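Long-range contact in protein (sliding clamp) (Enterobacteria phage RB69, PDB 1B77), which probably encircles DNA as a trimeric ring and tethers the phage DNA polymerase to its template, raising the processivity of replication: residues A[2-7]-A[43-48]. Residues are numbered along the deposited sequence; the frame is centred on the assembly and turned at random.
Sequences KLSKDT and NISDEI
Asp46 reaches from the corner between strands 38-44 and 47-48 to the start of helix 5-15, where three donors converge on its OD2. Thr7 OG1 makes the shortest of these hydrogen bonds, 2.6 Å to Asp46 OD2, arriving on the anti side, tilted out of the carboxylate plane. Ser4 OG donates on the syn side, nearer to the plane, at 2.9 Å from Asp46 OD2. The backbone Ser4 N comes from above the carboxylate plane, 41° out of it, yet its N-H points almost straight at OD2 (175°). Ser4 sits at the N-cap position, and its OG lies between the backbone N and the carbonyl carbon (chi1 60°), turned toward the aspartate.

Two waters bridge the segments further. One accepts from Lys2 N and donates to Glu47 O; the other donates to Thr7 OG1, 2.7 Å away, and accepts from Ser45 N. Lys2 itself sends NZ off to a salt bridge with Glu72.

Apolar contact is slight. The Thr7 methyl, CG2, lies 4.1 Å from Ile44 CD1, and the two side chains cross at about a right angle; Ile44 also rests on Ile29 of strand 28-32.

Lys2 O lies over the carboxylate of Asp46, 3.2 Å from CG and 3.3 Å from OD1; it and OD1 are both acceptors, so no hydrogen bond joins them. Three donors beside a helix N-terminus probably favour the anion, and their bonds would outweigh the proximity of Lys2 O. The contact thus pins the first turn of helix 5-15 to the corner that follows strand 38-44, chiefly through one oxygen.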
ATOM      1  N   LYS A   2     -27.415  16.196   7.674  1.00 39.62           N
ATOM      2  CA  LYS A   2     -26.825  14.877   7.558  1.00 39.47           C
ATOM      3  C   LYS A   2     -26.202  14.710   6.181  1.00 39.19           C
ATOM      4  O   LYS A   2     -26.703  15.243   5.197  1.00 39.23           O
ATOM      5  CB  LYS A   2     -27.880  13.791   7.782  1.00 39.72           C
ATOM      6  CG  LYS A   2     -28.451  13.761   9.192  1.00 39.96           C
ATOM      7  CD  LYS A   2     -29.386  12.574   9.381  1.00 40.19           C
ATOM      8  CE  LYS A   2     -29.913  12.476  10.813  1.00 40.30           C
ATOM      9  NZ  LYS A   2     -30.816  13.603  11.192  1.00 40.11           N
ATOM     10  N   LEU A   3     -25.094  13.983   6.118  1.00 38.82           N
ATOM     11  CA  LEU A   3     -24.429  13.737   4.850  1.00 38.48           C
ATOM     12  C   LEU A   3     -24.440  12.247   4.542  1.00 38.24           C
ATOM     13  O   LEU A   3     -23.879  11.448   5.288  1.00 37.86           O
ATOM     14  CB  LEU A   3     -22.988  14.245   4.889  1.00 38.35           C
ATOM     15  CG  LEU A   3     -22.835  15.762   4.994  1.00 38.28           C
ATOM     16  CD1 LEU A   3     -21.366  16.124   5.106  1.00 38.03           C
ATOM     17  CD2 LEU A   3     -23.463  16.421   3.772  1.00 38.24           C
ATOM     18  N   SER A   4     -25.094  11.881   3.446  1.00 38.19           N
ATOM     19  CA  SER A   4     -25.168  10.487   3.027  1.00 38.33           C
ATOM     20  C   SER A   4     -23.863  10.115   2.327  1.00 38.37           C
ATOM     21  O   SER A   4     -23.073  10.990   1.963  1.00 38.16           O
ATOM     22  CB  SER A   4     -26.344  10.284   2.069  1.00 38.24           C
ATOM     23  OG  SER A   4     -26.191  11.083   0.911  1.00 38.07           O
ATOM     24  N   LYS A   5     -23.644   8.816   2.138  1.00 38.54           N
ATOM     25  CA  LYS A   5     -22.432   8.328   1.490  1.00 38.58           C
ATOM     26  C   LYS A   5     -22.289   8.795   0.043  1.00 37.69           C
ATOM     27  O   LYS A   5     -21.174   8.980  -0.445  1.00 37.55           O
ATOM     28  CB  LYS A   5     -22.377   6.797   1.562  1.00 39.94           C
ATOM     29  CG  LYS A   5     -22.020   6.255   2.948  1.00 41.86           C
ATOM     30  CD  LYS A   5     -20.602   5.686   2.979  1.00 43.47           C
ATOM     31  CE  LYS A   5     -20.196   5.277   4.393  1.00 44.48           C
ATOM     32  NZ  LYS A   5     -18.851   4.617   4.428  1.00 45.47           N
ATOM     33  N   ASP A   6     -23.411   8.975  -0.647  1.00 36.76           N
ATOM     34  CA  ASP A   6     -23.374   9.447  -2.030  1.00 35.86           C
ATOM     35  C   ASP A   6     -22.855  10.882  -2.058  1.00 34.83           C
ATOM     36  O   ASP A   6     -21.994  11.236  -2.869  1.00 34.58           O
ATOM     37  CB  ASP A   6     -24.765   9.409  -2.656  1.00 36.62           C
ATOM     38  CG  ASP A   6     -25.227   8.006  -2.952  1.00 37.56           C
ATOM     39  OD1 ASP A   6     -24.529   7.302  -3.722  1.00 37.67           O
ATOM     40  OD2 ASP A   6     -26.288   7.616  -2.416  1.00 38.40           O
ATOM     41  N   THR A   7     -23.406  11.708  -1.174  1.00 33.23           N
ATOM     42  CA  THR A   7     -22.989  13.094  -1.075  1.00 31.73           C
ATOM     43  C   THR A   7     -21.514  13.129  -0.689  1.00 30.60           C
ATOM     44  O   THR A   7     -20.725  13.838  -1.302  1.00 30.19           O
ATOM     45  CB  THR A   7     -23.814  13.837  -0.015  1.00 31.67           C
ATOM     46  OG1 THR A   7     -25.174  13.911  -0.458  1.00 31.51           O
ATOM     47  CG2 THR A   7     -23.261  15.258   0.210  1.00 31.63           C
ATOM     48  N   ASN A  43     -26.075  18.672  -7.607  1.00 30.55           N
ATOM     49  CA  ASN A  43     -27.291  18.715  -6.806  1.00 31.31           C
ATOM     50  C   ASN A  43     -27.198  17.477  -5.929  1.00 31.53           C
ATOM     51  O   ASN A  43     -26.856  16.404  -6.415  1.00 31.43           O
ATOM     52  CB  ASN A  43     -28.528  18.616  -7.698  1.00 31.86           C
ATOM     53  CG  ASN A  43     -28.701  19.816  -8.582  1.00 32.53           C
ATOM     54  OD1 ASN A  43     -29.204  19.703  -9.702  1.00 34.21           O
ATOM     55  ND2 ASN A  43     -28.304  20.981  -8.088  1.00 32.65           N
ATOM     56  N   ILE A  44     -27.487  17.628  -4.643  1.00 32.18           N
ATOM     57  CA  ILE A  44     -27.412  16.508  -3.713  1.00 32.88           C
ATOM     58  C   ILE A  44     -28.764  16.228  -3.066  1.00 33.50           C
ATOM     59  O   ILE A  44     -29.674  17.057  -3.130  1.00 33.78           O
ATOM     60  CB  ILE A  44     -26.355  16.775  -2.608  1.00 32.79           C
ATOM     61  CG1 ILE A  44     -26.623  18.122  -1.935  1.00 33.12           C
ATOM     62  CG2 ILE A  44     -24.960  16.749  -3.212  1.00 32.57           C
ATOM     63  CD1 ILE A  44     -25.648  18.473  -0.813  1.00 32.93           C
ATOM     64  N   SER A  45     -28.894  15.064  -2.438  1.00 34.14           N
ATOM     65  CA  SER A  45     -30.153  14.689  -1.802  1.00 35.12           C
ATOM     66  C   SER A  45     -30.238  15.139  -0.348  1.00 35.26           C
ATOM     67  O   SER A  45     -31.292  15.021   0.284  1.00 35.61           O
ATOM     68  CB  SER A  45     -30.356  13.173  -1.888  1.00 35.36           C
ATOM     69  OG  SER A  45     -29.276  12.486  -1.279  1.00 36.96           O
ATOM     70  N   ASP A  46     -29.129  15.648   0.181  1.00 35.19           N
ATOM     71  CA  ASP A  46     -29.083  16.123   1.559  1.00 35.18           C
ATOM     72  C   ASP A  46     -29.290  17.628   1.596  1.00 35.29           C
ATOM     73  O   ASP A  46     -28.926  18.341   0.657  1.00 35.75           O
ATOM     74  CB  ASP A  46     -27.736  15.777   2.196  1.00 35.17           C
ATOM     75  CG  ASP A  46     -27.503  14.284   2.282  1.00 35.34           C
ATOM     76  OD1 ASP A  46     -28.354  13.597   2.879  1.00 36.10           O
ATOM     77  OD2 ASP A  46     -26.477  13.799   1.759  1.00 34.64           O
ATOM     78  N   GLU A  47     -29.867  18.117   2.687  1.00 35.25           N
ATOM     79  CA  GLU A  47     -30.109  19.543   2.818  1.00 35.14           C
ATOM     80  C   GLU A  47     -29.093  20.186   3.751  1.00 34.64           C
ATOM     81  O   GLU A  47     -29.024  19.833   4.923  1.00 34.97           O
ATOM     82  CB  GLU A  47     -31.514  19.798   3.361  1.00 35.77           C
ATOM     83  CG  GLU A  47     -31.829  21.280   3.497  1.00 36.74           C
ATOM     84  CD  GLU A  47     -32.018  21.959   2.160  1.00 20.05           C
ATOM     85  OE1 GLU A  47     -31.492  21.443   1.144  1.00 20.05           O
ATOM     86  OE2 GLU A  47     -32.676  23.030   2.101  1.00 20.05           O
ATOM     87  N   ILE A  48     -28.297  21.118   3.233  1.00 33.83           N
ATOM     88  CA  ILE A  48     -27.319  21.810   4.065  1.00 33.13           C
ATOM     89  C   ILE A  48     -28.096  22.885   4.828  1.00 32.90           C
ATOM     90  O   ILE A  48     -28.718  23.755   4.212  1.00 32.25           O
ATOM     91  CB  ILE A  48     -26.236  22.470   3.205  1.00 33.21           C
ATOM     92  CG1 ILE A  48     -25.475  21.392   2.430  1.00 33.10           C
ATOM     93  CG2 ILE A  48     -25.315  23.295   4.077  1.00 32.55           C
ATOM     94  CD1 ILE A  48     -24.432  21.932   1.474  1.00 32.96           C
TER
HETATM   95  O   HOH W   1     -29.446  17.289   5.966  1.00 33.41           O
HETATM   96  O   HOH W   2     -26.569  13.353  -2.717  1.00 27.15           O